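Local coordinates for breast cancer anti-estrogen resistance protein 1 (Mus musculus, PDB 5W93) that acts as a docking protein that coordinates tyrosine kinase-based signalling in cell adhesion and migration, here as its C-terminal four-helix domain bound to a paxillin LD1 peptide, at residues A[43-48]-A[99-104]; A[30-35]-A[112-117]; A[23-28]-A[50-55]. The protein carries 2 engineered substitutions. All blocks are in the same frame, centred on the assembly; numbering follows the deposited sequence.

Contact 1 (A[43-48]-A[99-104])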
ATOM      1  N   LYS A  43       3.380  13.298 -16.212  1.00 29.01           N
ATOM      2  CA  LYS A  43       2.374  14.126 -15.547  1.00 31.95           C
ATOM      3  C   LYS A  43       1.149  13.290 -15.191  1.00 27.40           C
ATOM      4  O   LYS A  43       0.423  13.629 -14.258  1.00 28.98           O
ATOM      5  CB  LYS A  43       1.960  15.334 -16.402  1.00 28.81           C
ATOM      6  CG  LYS A  43       1.328  15.015 -17.744  1.00 30.30           C
ATOM      7  CD  LYS A  43       1.014  16.344 -18.443  1.00 45.97           C
ATOM      8  CE  LYS A  43      -0.111  16.236 -19.445  1.00 55.24           C
ATOM      9  NZ  LYS A  43      -0.519  17.595 -19.929  1.00 65.15           N
ATOM     10  N   ILE A  44       0.952  12.198 -15.929  1.00 28.98           N
ATOM     11  CA  ILE A  44      -0.130  11.256 -15.668  1.00 31.54           C
ATOM     12  C   ILE A  44       0.275  10.117 -14.709  1.00 29.98           C
ATOM     13  O   ILE A  44      -0.411   9.890 -13.711  1.00 29.22           O
ATOM     14  CB  ILE A  44      -0.659  10.631 -16.981  1.00 31.68           C
ATOM     15  CG1 ILE A  44      -1.139  11.719 -17.952  1.00 30.49           C
ATOM     16  CG2 ILE A  44      -1.765   9.612 -16.683  1.00 33.14           C
ATOM     17  CD1 ILE A  44      -2.271  12.587 -17.415  1.00 33.64           C
ATOM     18  N   PHE A  45       1.361   9.391 -14.980  1.00 26.72           N
ATOM     19  CA  PHE A  45       1.615   8.213 -14.138  1.00 29.36           C
ATOM     20  C   PHE A  45       2.136   8.584 -12.740  1.00 24.32           C
ATOM     21  O   PHE A  45       1.918   7.824 -11.786  1.00 20.60           O
ATOM     22  CB  PHE A  45       2.524   7.180 -14.842  1.00 25.53           C
ATOM     23  CG  PHE A  45       3.991   7.575 -15.006  1.00 25.24           C
ATOM     24  CD1 PHE A  45       4.852   7.609 -13.922  1.00 22.14           C
ATOM     25  CD2 PHE A  45       4.518   7.793 -16.275  1.00 24.13           C
ATOM     26  CE1 PHE A  45       6.193   7.931 -14.076  1.00 21.16           C
ATOM     27  CE2 PHE A  45       5.854   8.095 -16.446  1.00 25.28           C
ATOM     28  CZ  PHE A  45       6.695   8.174 -15.348  1.00 26.53           C
ATOM     29  N   VAL A  46       2.756   9.760 -12.606  1.00 20.32           N
ATOM     30  CA  VAL A  46       3.171  10.255 -11.294  1.00 20.44           C
ATOM     31  C   VAL A  46       1.949  10.598 -10.422  1.00 24.69           C
ATOM     32  O   VAL A  46       1.928  10.291  -9.236  1.00 22.43           O
ATOM     33  CB  VAL A  46       4.089  11.504 -11.405  1.00 22.39           C
ATOM     34  CG1 VAL A  46       4.237  12.180 -10.056  1.00 31.43           C
ATOM     35  CG2 VAL A  46       5.474  11.109 -11.983  1.00 20.63           C
ATOM     36  N   ALA A  47       0.945  11.229 -11.018  1.00 26.46           N
ATOM     37  CA  ALA A  47      -0.344  11.435 -10.337  1.00 25.75           C
ATOM     38  C   ALA A  47      -0.945  10.107  -9.874  1.00 27.74           C
ATOM     39  O   ALA A  47      -1.402   9.993  -8.740  1.00 25.20           O
ATOM     40  CB  ALA A  47      -1.333  12.167 -11.253  1.00 25.54           C
ATOM     41  N   HIS A  48      -0.946   9.104 -10.747  1.00 26.89           N
ATOM     42  CA  HIS A  48      -1.521   7.807 -10.394  1.00 27.60           C
ATOM     43  C   HIS A  48      -0.690   7.081  -9.327  1.00 25.03           C
ATOM     44  O   HIS A  48      -1.234   6.348  -8.510  1.00 23.63           O
ATOM     45  CB  HIS A  48      -1.708   6.941 -11.647  1.00 24.23           C
ATOM     46  CG  HIS A  48      -2.891   7.353 -12.461  1.00 29.17           C
ATOM     47  ND1 HIS A  48      -4.185   6.985 -12.137  1.00 28.77           N
ATOM     48  CD2 HIS A  48      -2.995   8.167 -13.540  1.00 29.46           C
ATOM     49  CE1 HIS A  48      -5.026   7.531 -12.995  1.00 32.03           C
ATOM     50  NE2 HIS A  48      -4.331   8.259 -13.855  1.00 33.79           N
ATOM     51  N   ALA A  99      12.340   7.899 -10.472  1.00 27.35           N
ATOM     52  CA  ALA A  99      13.337   7.423 -11.440  1.00 30.13           C
ATOM     53  C   ALA A  99      12.731   7.240 -12.848  1.00 31.15           C
ATOM     54  O   ALA A  99      13.367   7.563 -13.857  1.00 28.23           O
ATOM     55  CB  ALA A  99      13.950   6.139 -10.956  1.00 26.11           C
ATOM     56  N   ALA A 100      11.506   6.723 -12.916  1.00 23.01           N
ATOM     57  CA  ALA A 100      10.800   6.581 -14.189  1.00 28.41           C
ATOM     58  C   ALA A 100      10.501   7.932 -14.845  1.00 28.75           C
ATOM     59  O   ALA A 100      10.436   8.035 -16.073  1.00 30.51           O
ATOM     60  CB  ALA A 100       9.486   5.783 -13.990  1.00 25.15           C
ATOM     61  N   ALA A 101      10.304   8.958 -14.024  1.00 22.86           N
ATOM     62  CA  ALA A 101      10.047  10.303 -14.523  1.00 25.99           C
ATOM     63  C   ALA A 101      11.348  10.956 -14.977  1.00 29.89           C
ATOM     64  O   ALA A 101      11.421  11.519 -16.064  1.00 35.28           O
ATOM     65  CB  ALA A 101       9.374  11.160 -13.460  1.00 23.42           C
ATOM     66  N   LEU A 102      12.365  10.884 -14.131  1.00 28.26           N
ATOM     67  CA  LEU A 102      13.659  11.480 -14.449  1.00 27.24           C
ATOM     68  C   LEU A 102      14.272  10.888 -15.715  1.00 37.00           C
ATOM     69  O   LEU A 102      14.989  11.579 -16.458  1.00 35.55           O
ATOM     70  CB  LEU A 102      14.628  11.304 -13.285  1.00 28.24           C
ATOM     71  CG  LEU A 102      14.343  12.109 -12.027  1.00 30.67           C
ATOM     72  CD1 LEU A 102      15.303  11.708 -10.929  1.00 27.44           C
ATOM     73  CD2 LEU A 102      14.464  13.603 -12.326  1.00 29.51           C
ATOM     74  N   GLN A 103      13.997   9.610 -15.963  1.00 31.97           N
ATOM     75  CA  GLN A 103      14.611   8.918 -17.086  1.00 34.91           C
ATOM     76  C   GLN A 103      13.624   8.712 -18.231  1.00 38.03           C
ATOM     77  O   GLN A 103      13.897   7.953 -19.157  1.00 38.40           O
ATOM     78  CB  GLN A 103      15.178   7.573 -16.629  1.00 40.73           C
ATOM     79  CG  GLN A 103      16.188   7.688 -15.497  1.00 41.48           C
ATOM     80  CD  GLN A 103      16.521   6.340 -14.872  1.00 51.86           C
ATOM     81  OE1 GLN A 103      16.442   5.304 -15.528  1.00 58.06           O
ATOM     82  NE2 GLN A 103      16.885   6.351 -13.596  1.00 52.87           N
ATOM     83  N   TYR A 104      12.478   9.381 -18.165  1.00 34.53           N
ATOM     84  CA  TYR A 104      11.438   9.208 -19.176  1.00 34.30           C
ATOM     85  C   TYR A 104      11.917   9.656 -20.568  1.00 36.53           C
ATOM     86  O   TYR A 104      12.578  10.684 -20.695  1.00 41.32           O
ATOM     87  CB  TYR A 104      10.176   9.984 -18.777  1.00 36.11           C
ATOM     88  CG  TYR A 104       9.008   9.725 -19.692  1.00 42.79           C
ATOM     89  CD1 TYR A 104       8.206   8.603 -19.521  1.00 38.68           C
ATOM     90  CD2 TYR A 104       8.699  10.600 -20.725  1.00 40.30           C
ATOM     91  CE1 TYR A 104       7.134   8.349 -20.358  1.00 34.92           C
ATOM     92  CE2 TYR A 104       7.624  10.353 -21.569  1.00 43.89           C
ATOM     93  CZ  TYR A 104       6.851   9.225 -21.382  1.00 44.68           C
ATOM     94  OH  TYR A 104       5.782   8.977 -22.213  1.00 56.44           O
TER
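F45 does most of the touching here. Its ring reaches from helix 42-69 to the last turn of helix 73-102 and presents its far edge there. F45 CZ lies 3.9 Å from A100 CB, and the same rim faces backbone: A101 N sits near the ring plane, 3.9 Å from F45 CZ, with A100 O beside it. Next to CZ on the ring, F45 CE2 comes within 3.9 Å of Y104 CD1, where the two aromatic side chains cross obliquely. V46 adds one methyl, V46 CG2, at 4.2 Å from A101 CB.

Behind this first layer, F45 CG lies between its own backbone N and carbonyl carbon (chi1 71°), and from there the ring extends to A100. The chain that carries Y104 has just left the helix: Q103 is the first residue to depart from helical angles, while Y104 N still bonds to A101 O. M113 of helix 107-135 packs on A100, and P42 lies against A101 and Y104.

The contact joins the second and third helices of the four-helix C-terminal domain, beside the paxillin peptide, on which V46 also packs. The nearest CA atoms, those of V46 and A101, are 7.6 Å apart, and with alanines opposite it the phenylalanine supplies most of the reach. A ring edge set against alanine methyls, backbone and the Y104 ring, without a polar bond between the segments, implies cohesion through dispersion.

Contact 2 (A[30-35]-A[112-117])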
ATOM      1  N   ASP A  30      -5.282  -0.475 -10.490  1.00 27.65           N
ATOM      2  CA  ASP A  30      -5.797  -0.696 -11.841  1.00 27.33           C
ATOM      3  C   ASP A  30      -5.584   0.520 -12.734  1.00 25.37           C
ATOM      4  O   ASP A  30      -5.128   0.396 -13.866  1.00 28.59           O
ATOM      5  CB  ASP A  30      -7.300  -1.009 -11.815  1.00 26.95           C
ATOM      6  CG  ASP A  30      -7.614  -2.402 -11.303  1.00 39.27           C
ATOM      7  OD1 ASP A  30      -6.688  -3.232 -11.181  1.00 37.59           O
ATOM      8  OD2 ASP A  30      -8.816  -2.659 -11.037  1.00 42.79           O
ATOM      9  N   ALA A  31      -5.946   1.694 -12.218  1.00 25.42           N
ATOM     10  CA  ALA A  31      -5.823   2.931 -12.970  1.00 29.60           C
ATOM     11  C   ALA A  31      -4.352   3.203 -13.268  1.00 28.51           C
ATOM     12  O   ALA A  31      -4.006   3.651 -14.363  1.00 26.09           O
ATOM     13  CB  ALA A  31      -6.446   4.091 -12.212  1.00 30.60           C
ATOM     14  N   PHE A  32      -3.489   2.922 -12.290  1.00 26.77           N
ATOM     15  CA  PHE A  32      -2.054   3.091 -12.474  1.00 23.55           C
ATOM     16  C   PHE A  32      -1.538   2.173 -13.593  1.00 30.06           C
ATOM     17  O   PHE A  32      -0.822   2.627 -14.482  1.00 29.07           O
ATOM     18  CB  PHE A  32      -1.286   2.824 -11.171  1.00 21.17           C
ATOM     19  CG  PHE A  32       0.214   2.778 -11.357  1.00 23.65           C
ATOM     20  CD1 PHE A  32       0.970   3.945 -11.317  1.00 27.47           C
ATOM     21  CD2 PHE A  32       0.858   1.575 -11.581  1.00 25.80           C
ATOM     22  CE1 PHE A  32       2.353   3.896 -11.506  1.00 31.29           C
ATOM     23  CE2 PHE A  32       2.230   1.530 -11.770  1.00 30.22           C
ATOM     24  CZ  PHE A  32       2.970   2.689 -11.734  1.00 25.82           C
ATOM     25  N   PHE A  33      -1.904   0.892 -13.556  1.00 27.99           N
ATOM     26  CA  PHE A  33      -1.439  -0.050 -14.575  1.00 29.30           C
ATOM     27  C   PHE A  33      -1.902   0.356 -15.964  1.00 29.55           C
ATOM     28  O   PHE A  33      -1.150   0.228 -16.927  1.00 29.57           O
ATOM     29  CB  PHE A  33      -1.912  -1.476 -14.280  1.00 27.47           C
ATOM     30  CG  PHE A  33      -1.222  -2.120 -13.109  1.00 33.00           C
ATOM     31  CD1 PHE A  33       0.074  -1.772 -12.767  1.00 27.07           C
ATOM     32  CD2 PHE A  33      -1.876  -3.087 -12.354  1.00 34.52           C
ATOM     33  CE1 PHE A  33       0.712  -2.367 -11.683  1.00 26.38           C
ATOM     34  CE2 PHE A  33      -1.244  -3.694 -11.285  1.00 35.96           C
ATOM     35  CZ  PHE A  33       0.050  -3.332 -10.943  1.00 36.75           C
ATOM     36  N   THR A  34      -3.134   0.861 -16.054  1.00 26.27           N
ATOM     37  CA  THR A  34      -3.707   1.304 -17.328  1.00 28.16           C
ATOM     38  C   THR A  34      -2.953   2.507 -17.902  1.00 27.20           C
ATOM     39  O   THR A  34      -2.704   2.579 -19.114  1.00 30.32           O
ATOM     40  CB  THR A  34      -5.200   1.652 -17.168  1.00 26.46           C
ATOM     41  OG1 THR A  34      -5.947   0.437 -17.015  1.00 29.61           O
ATOM     42  CG2 THR A  34      -5.732   2.433 -18.384  1.00 28.00           C
ATOM     43  N   ALA A  35      -2.593   3.440 -17.028  1.00 24.62           N
ATOM     44  CA  ALA A  35      -1.761   4.583 -17.394  1.00 30.60           C
ATOM     45  C   ALA A  35      -0.436   4.137 -17.990  1.00 30.01           C
ATOM     46  O   ALA A  35       0.014   4.689 -18.993  1.00 29.49           O
ATOM     47  CB  ALA A  35      -1.514   5.473 -16.187  1.00 30.99           C
ATOM     48  N   ASP A 112      10.321  -1.306 -13.533  1.00 31.87           N
ATOM     49  CA  ASP A 112      10.697  -1.294 -12.121  1.00 32.04           C
ATOM     50  C   ASP A 112       9.574  -0.713 -11.246  1.00 30.26           C
ATOM     51  O   ASP A 112       9.205  -1.277 -10.221  1.00 30.92           O
ATOM     52  CB  ASP A 112      11.962  -0.473 -11.911  1.00 30.74           C
ATOM     53  CG  ASP A 112      13.230  -1.197 -12.353  1.00 50.12           C
ATOM     54  OD1 ASP A 112      13.170  -2.393 -12.726  1.00 44.18           O
ATOM     55  OD2 ASP A 112      14.298  -0.550 -12.297  1.00 52.56           O
ATOM     56  N   MET A 113       9.048   0.426 -11.674  1.00 27.96           N
ATOM     57  CA  MET A 113       7.937   1.082 -10.987  1.00 26.20           C
ATOM     58  C   MET A 113       6.715   0.153 -10.963  1.00 26.91           C
ATOM     59  O   MET A 113       6.134  -0.102  -9.912  1.00 25.23           O
ATOM     60  CB  MET A 113       7.629   2.416 -11.681  1.00 27.92           C
ATOM     61  CG  MET A 113       6.493   3.247 -11.075  1.00 27.59           C
ATOM     62  SD  MET A 113       6.185   4.747 -12.041  1.00 27.70           S
ATOM     63  CE  MET A 113       5.693   4.069 -13.623  1.00 28.10           C
ATOM     64  N   VAL A 114       6.347  -0.372 -12.128  1.00 29.99           N
ATOM     65  CA  VAL A 114       5.242  -1.318 -12.236  1.00 30.76           C
ATOM     66  C   VAL A 114       5.395  -2.535 -11.302  1.00 35.31           C
ATOM     67  O   VAL A 114       4.406  -3.012 -10.715  1.00 27.06           O
ATOM     68  CB  VAL A 114       5.093  -1.799 -13.697  1.00 35.46           C
ATOM     69  CG1 VAL A 114       4.253  -3.068 -13.786  1.00 35.77           C
ATOM     70  CG2 VAL A 114       4.505  -0.688 -14.545  1.00 36.69           C
ATOM     71  N   ASP A 115       6.628  -3.018 -11.158  1.00 32.48           N
ATOM     72  CA  ASP A 115       6.917  -4.171 -10.307  1.00 30.91           C
ATOM     73  C   ASP A 115       6.695  -3.858  -8.825  1.00 26.84           C
ATOM     74  O   ASP A 115       6.171  -4.697  -8.091  1.00 28.47           O
ATOM     75  CB  ASP A 115       8.362  -4.656 -10.505  1.00 34.61           C
ATOM     76  CG  ASP A 115       8.583  -5.371 -11.844  1.00 40.65           C
ATOM     77  OD1 ASP A 115       7.601  -5.789 -12.495  1.00 41.78           O
ATOM     78  OD2 ASP A 115       9.759  -5.510 -12.240  1.00 45.35           O
ATOM     79  N   ARG A 116       7.117  -2.674  -8.375  1.00 25.80           N
ATOM     80  CA  ARG A 116       6.904  -2.301  -6.973  1.00 24.25           C
ATOM     81  C   ARG A 116       5.426  -2.178  -6.698  1.00 23.29           C
ATOM     82  O   ARG A 116       4.967  -2.576  -5.640  1.00 27.30           O
ATOM     83  CB  ARG A 116       7.579  -0.982  -6.591  1.00 23.36           C
ATOM     84  CG  ARG A 116       9.073  -0.951  -6.791  1.00 35.90           C
ATOM     85  CD  ARG A 116       9.830  -1.950  -5.915  1.00 35.57           C
ATOM     86  NE  ARG A 116      11.207  -2.008  -6.400  1.00 53.07           N
ATOM     87  CZ  ARG A 116      12.202  -1.241  -5.958  1.00 51.46           C
ATOM     88  NH1 ARG A 116      12.007  -0.376  -4.968  1.00 49.39           N
ATOM     89  NH2 ARG A 116      13.405  -1.361  -6.494  1.00 45.83           N
ATOM     90  N   VAL A 117       4.682  -1.607  -7.640  1.00 27.33           N
ATOM     91  CA  VAL A 117       3.238  -1.461  -7.448  1.00 24.96           C
ATOM     92  C   VAL A 117       2.559  -2.828  -7.439  1.00 23.43           C
ATOM     93  O   VAL A 117       1.683  -3.070  -6.608  1.00 29.01           O
ATOM     94  CB  VAL A 117       2.614  -0.550  -8.513  1.00 24.96           C
ATOM     95  CG1 VAL A 117       1.086  -0.563  -8.408  1.00 23.02           C
ATOM     96  CG2 VAL A 117       3.170   0.889  -8.362  1.00 23.21           C
TER
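The F32 ring has a methyl over one face and a thioether at its edge. V117 CG2 stands over that face, 4.0 Å from the ring centroid and 27° off the normal, a CH-pi contact in which the two side chains meet tip to tip. At the rim, M113 SD lies in the ring plane, 5.0 Å from the centroid, which makes a Met-aromatic contact of the edge type. The methionine chain bends at its last torsion (chi3 62°), and this brings M113 CE to 3.6 Å from F32 CZ, obliquely to the ring. V114 CA is also at the edge, near the plane, and F33 CE1, from the same helix as F32, lies in the plane at the rim as well.

The F33 ring takes the neighbouring position along the helix. V114 O is at its edge, 3.9 Å from F33 CE1, and V117 CG1 approaches the same F33 CE1 obliquely as the two side chains slide past each other in opposite directions. V117 therefore serves both aromatic rings: V117 CG2 touches F32 alone of the two, while V117 CG1 lies between them, 3.8 Å from both F33 CE1 and F32 CD2.

The two short helical segments run antiparallel at 164°, their axes 11.0 Å apart, a spacing spanned by the two rings and the valine and methionine side chains opposite. On the side of helix 42-69, F32 packs on S49 and V52. From helix 73-102, T96 and T97 pack against M113, so residues from all four helices of the bundle meet around this largely buried contact.

Contact 3 (A[23-28]-A[50-55])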
ATOM      1  N   THR A  23     -10.756  -1.951  -1.763  1.00 43.97           N
ATOM      2  CA  THR A  23     -11.512  -1.564  -2.959  1.00 42.69           C
ATOM      3  C   THR A  23     -10.943  -0.319  -3.627  1.00 42.68           C
ATOM      4  O   THR A  23     -10.692  -0.308  -4.836  1.00 42.90           O
ATOM      5  CB  THR A  23     -12.988  -1.291  -2.629  1.00 47.00           C
ATOM      6  OG1 THR A  23     -13.617  -2.505  -2.202  1.00 44.75           O
ATOM      7  CG2 THR A  23     -13.718  -0.733  -3.845  1.00 45.43           C
ATOM      8  N   THR A  24     -10.769   0.731  -2.830  1.00 38.25           N
ATOM      9  CA  THR A  24     -10.144   1.964  -3.279  1.00 37.82           C
ATOM     10  C   THR A  24      -8.738   1.691  -3.832  1.00 33.77           C
ATOM     11  O   THR A  24      -8.340   2.259  -4.860  1.00 29.06           O
ATOM     12  CB  THR A  24     -10.060   2.992  -2.129  1.00 45.97           C
ATOM     13  OG1 THR A  24     -11.379   3.411  -1.763  1.00 53.38           O
ATOM     14  CG2 THR A  24      -9.249   4.227  -2.537  1.00 43.39           C
ATOM     15  N   LEU A  25      -7.985   0.832  -3.148  1.00 25.73           N
ATOM     16  CA  LEU A  25      -6.621   0.527  -3.581  1.00 24.55           C
ATOM     17  C   LEU A  25      -6.620  -0.197  -4.912  1.00 24.53           C
ATOM     18  O   LEU A  25      -5.813   0.105  -5.791  1.00 26.18           O
ATOM     19  CB  LEU A  25      -5.886  -0.309  -2.534  1.00 26.85           C
ATOM     20  CG  LEU A  25      -4.449  -0.708  -2.874  1.00 26.32           C
ATOM     21  CD1 LEU A  25      -3.595   0.516  -3.222  1.00 29.13           C
ATOM     22  CD2 LEU A  25      -3.832  -1.454  -1.709  1.00 30.23           C
ATOM     23  N   THR A  26      -7.529  -1.157  -5.064  1.00 23.07           N
ATOM     24  CA  THR A  26      -7.624  -1.915  -6.301  1.00 28.29           C
ATOM     25  C   THR A  26      -7.959  -1.004  -7.473  1.00 28.46           C
ATOM     26  O   THR A  26      -7.380  -1.144  -8.547  1.00 26.17           O
ATOM     27  CB  THR A  26      -8.681  -3.028  -6.207  1.00 36.34           C
ATOM     28  OG1 THR A  26      -8.409  -3.832  -5.056  1.00 35.47           O
ATOM     29  CG2 THR A  26      -8.627  -3.903  -7.445  1.00 41.54           C
ATOM     30  N   ASP A  27      -8.883  -0.067  -7.261  1.00 30.71           N
ATOM     31  CA  ASP A  27      -9.204   0.916  -8.290  1.00 26.80           C
ATOM     32  C   ASP A  27      -7.979   1.785  -8.618  1.00 27.61           C
ATOM     33  O   ASP A  27      -7.743   2.107  -9.779  1.00 27.48           O
ATOM     34  CB  ASP A  27     -10.378   1.801  -7.866  1.00 29.86           C
ATOM     35  CG  ASP A  27     -11.701   1.045  -7.832  1.00 38.69           C
ATOM     36  OD1 ASP A  27     -11.777  -0.055  -8.427  1.00 37.69           O
ATOM     37  OD2 ASP A  27     -12.658   1.552  -7.218  1.00 43.01           O
ATOM     38  N   ALA A  28      -7.198   2.162  -7.607  1.00 25.78           N
ATOM     39  CA  ALA A  28      -6.044   3.045  -7.857  1.00 24.28           C
ATOM     40  C   ALA A  28      -4.905   2.305  -8.560  1.00 23.26           C
ATOM     41  O   ALA A  28      -4.236   2.858  -9.445  1.00 23.16           O
ATOM     42  CB  ALA A  28      -5.543   3.670  -6.546  1.00 21.56           C
ATOM     43  N   LYS A  50       0.829   8.654  -6.860  1.00 19.00           N
ATOM     44  CA  LYS A  50       0.384   9.280  -5.624  1.00 23.29           C
ATOM     45  C   LYS A  50      -0.964   8.710  -5.168  1.00 20.65           C
ATOM     46  O   LYS A  50      -1.188   8.551  -3.972  1.00 23.98           O
ATOM     47  CB  LYS A  50       0.298  10.796  -5.789  1.00 21.58           C
ATOM     48  CG  LYS A  50       1.676  11.444  -5.939  1.00 26.46           C
ATOM     49  CD  LYS A  50       1.586  12.952  -5.799  1.00 33.60           C
ATOM     50  CE  LYS A  50       1.131  13.589  -7.078  1.00 41.70           C
ATOM     51  NZ  LYS A  50       1.859  14.881  -7.317  1.00 41.70           N
ATOM     52  N   PHE A  51      -1.856   8.403  -6.108  1.00 22.68           N
ATOM     53  CA  PHE A  51      -3.167   7.835  -5.744  1.00 22.13           C
ATOM     54  C   PHE A  51      -2.992   6.445  -5.110  1.00 23.37           C
ATOM     55  O   PHE A  51      -3.683   6.077  -4.140  1.00 20.08           O
ATOM     56  CB  PHE A  51      -4.094   7.712  -6.971  1.00 24.87           C
ATOM     57  CG  PHE A  51      -4.350   9.009  -7.706  1.00 29.80           C
ATOM     58  CD1 PHE A  51      -4.286  10.237  -7.054  1.00 29.11           C
ATOM     59  CD2 PHE A  51      -4.681   8.989  -9.058  1.00 23.67           C
ATOM     60  CE1 PHE A  51      -4.538  11.423  -7.730  1.00 35.79           C
ATOM     61  CE2 PHE A  51      -4.932  10.188  -9.746  1.00 26.58           C
ATOM     62  CZ  PHE A  51      -4.861  11.393  -9.077  1.00 29.11           C
ATOM     63  N   VAL A  52      -2.067   5.668  -5.672  1.00 22.03           N
ATOM     64  CA  VAL A  52      -1.767   4.338  -5.134  1.00 20.41           C
ATOM     65  C   VAL A  52      -1.212   4.434  -3.712  1.00 20.37           C
ATOM     66  O   VAL A  52      -1.622   3.700  -2.815  1.00 19.88           O
ATOM     67  CB  VAL A  52      -0.758   3.584  -6.028  1.00 21.03           C
ATOM     68  CG1 VAL A  52      -0.202   2.379  -5.304  1.00 20.35           C
ATOM     69  CG2 VAL A  52      -1.437   3.156  -7.332  1.00 24.01           C
ATOM     70  N   ILE A  53      -0.280   5.362  -3.520  1.00 19.11           N
ATOM     71  CA  ILE A  53       0.372   5.563  -2.235  1.00 19.91           C
ATOM     72  C   ILE A  53      -0.634   6.023  -1.174  1.00 22.60           C
ATOM     73  O   ILE A  53      -0.701   5.482  -0.072  1.00 24.64           O
ATOM     74  CB  ILE A  53       1.509   6.609  -2.370  1.00 21.07           C
ATOM     75  CG1 ILE A  53       2.640   6.025  -3.214  1.00 25.65           C
ATOM     76  CG2 ILE A  53       2.031   7.035  -1.009  1.00 20.15           C
ATOM     77  CD1 ILE A  53       3.642   7.089  -3.707  1.00 29.27           C
ATOM     78  N   LEU A  54      -1.416   7.030  -1.513  1.00 22.33           N
ATOM     79  CA  LEU A  54      -2.415   7.522  -0.583  1.00 24.76           C
ATOM     80  C   LEU A  54      -3.410   6.432  -0.157  1.00 20.84           C
ATOM     81  O   LEU A  54      -3.719   6.290   1.024  1.00 24.33           O
ATOM     82  CB  LEU A  54      -3.116   8.715  -1.222  1.00 28.53           C
ATOM     83  CG  LEU A  54      -4.591   9.040  -1.097  1.00 55.22           C
ATOM     84  CD1 LEU A  54      -4.901   9.582   0.291  1.00 66.56           C
ATOM     85  CD2 LEU A  54      -4.847  10.080  -2.163  1.00 62.26           C
ATOM     86  N   SER A  55      -3.881   5.637  -1.106  1.00 20.64           N
ATOM     87  CA  SER A  55      -4.892   4.630  -0.797  1.00 22.51           C
ATOM     88  C   SER A  55      -4.284   3.432  -0.030  1.00 30.63           C
ATOM     89  O   SER A  55      -4.898   2.922   0.908  1.00 24.73           O
ATOM     90  CB  SER A  55      -5.594   4.176  -2.085  1.00 27.37           C
ATOM     91  OG  SER A  55      -4.698   3.497  -2.958  1.00 43.01           O
TER
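L25 meets S55 across the antiparallel pair formed by helices 5-37 and 42-69 of the four-helix bundle, inside the divergent helix-loop-helix region. From L25 CB, itself 4.0 Å from S55 OG, the chain runs to CG, which is anti to the backbone N (chi1 179°). Beyond CG, the L25 CD1 branch does the touching: it comes within 3.2 Å of S55 OG, a close approach of a methyl to a hydroxyl oxygen, and also lies against V52 O and, more loosely, V52 CG1. Around the same leucine, T124 of helix 107-135 packs on the side chain, and A56 and L59 line it from helix 42-69.

Small residues let the backbones come close. The segment axes are 8.8 Å apart at 165°, and the nearest CA pairs are L25 with S55 and A28 with V52. A28 CB points into the partner helix, resting beside F51 O and 3.7 Å from S55 OG, while V52 CG2 returns the contact at 3.5 Å from A28 O. On the outer side T24 CG2 covers S55 CB at 3.7 Å. K50, I53 and L54 reach the bound peptide, and K50 NZ hydrogen-bonds to its backbone, so the same stretch of helix faces both helix 5-37 and the peptide.

The buried hydroxyl is served from within its own helix. S55 OG, set between its backbone N and carbonyl carbon (chi1 66°), has F51 O at 3.0 Å and V52 O at 3.1 Å as alternative acceptors for its proton.

All three contacts belong to one antiparallel bundle of four helices, 5-37, 42-69, 73-102 and 107-135. Contact 2 pairs the first helix with the last, contact 3 the first with the second, and contact 1 the second with the third. Along the chain, contact 1 is nested inside the loop closed by contact 2, while contact 3 crosses both. Centres of contacts 1 and 2, and of contacts 2 and 3, are about 11 Å apart; those of 1 and 3 are about 16 Å apart. F45 CD1 meets M113 CE, and F32 CB meets V52 CG2, so contact 2 bridges the others. Contacts 2 and 3 share helix 5-37; contacts 1 and 3 share helix 42-69, which also carries peptide-binding residues.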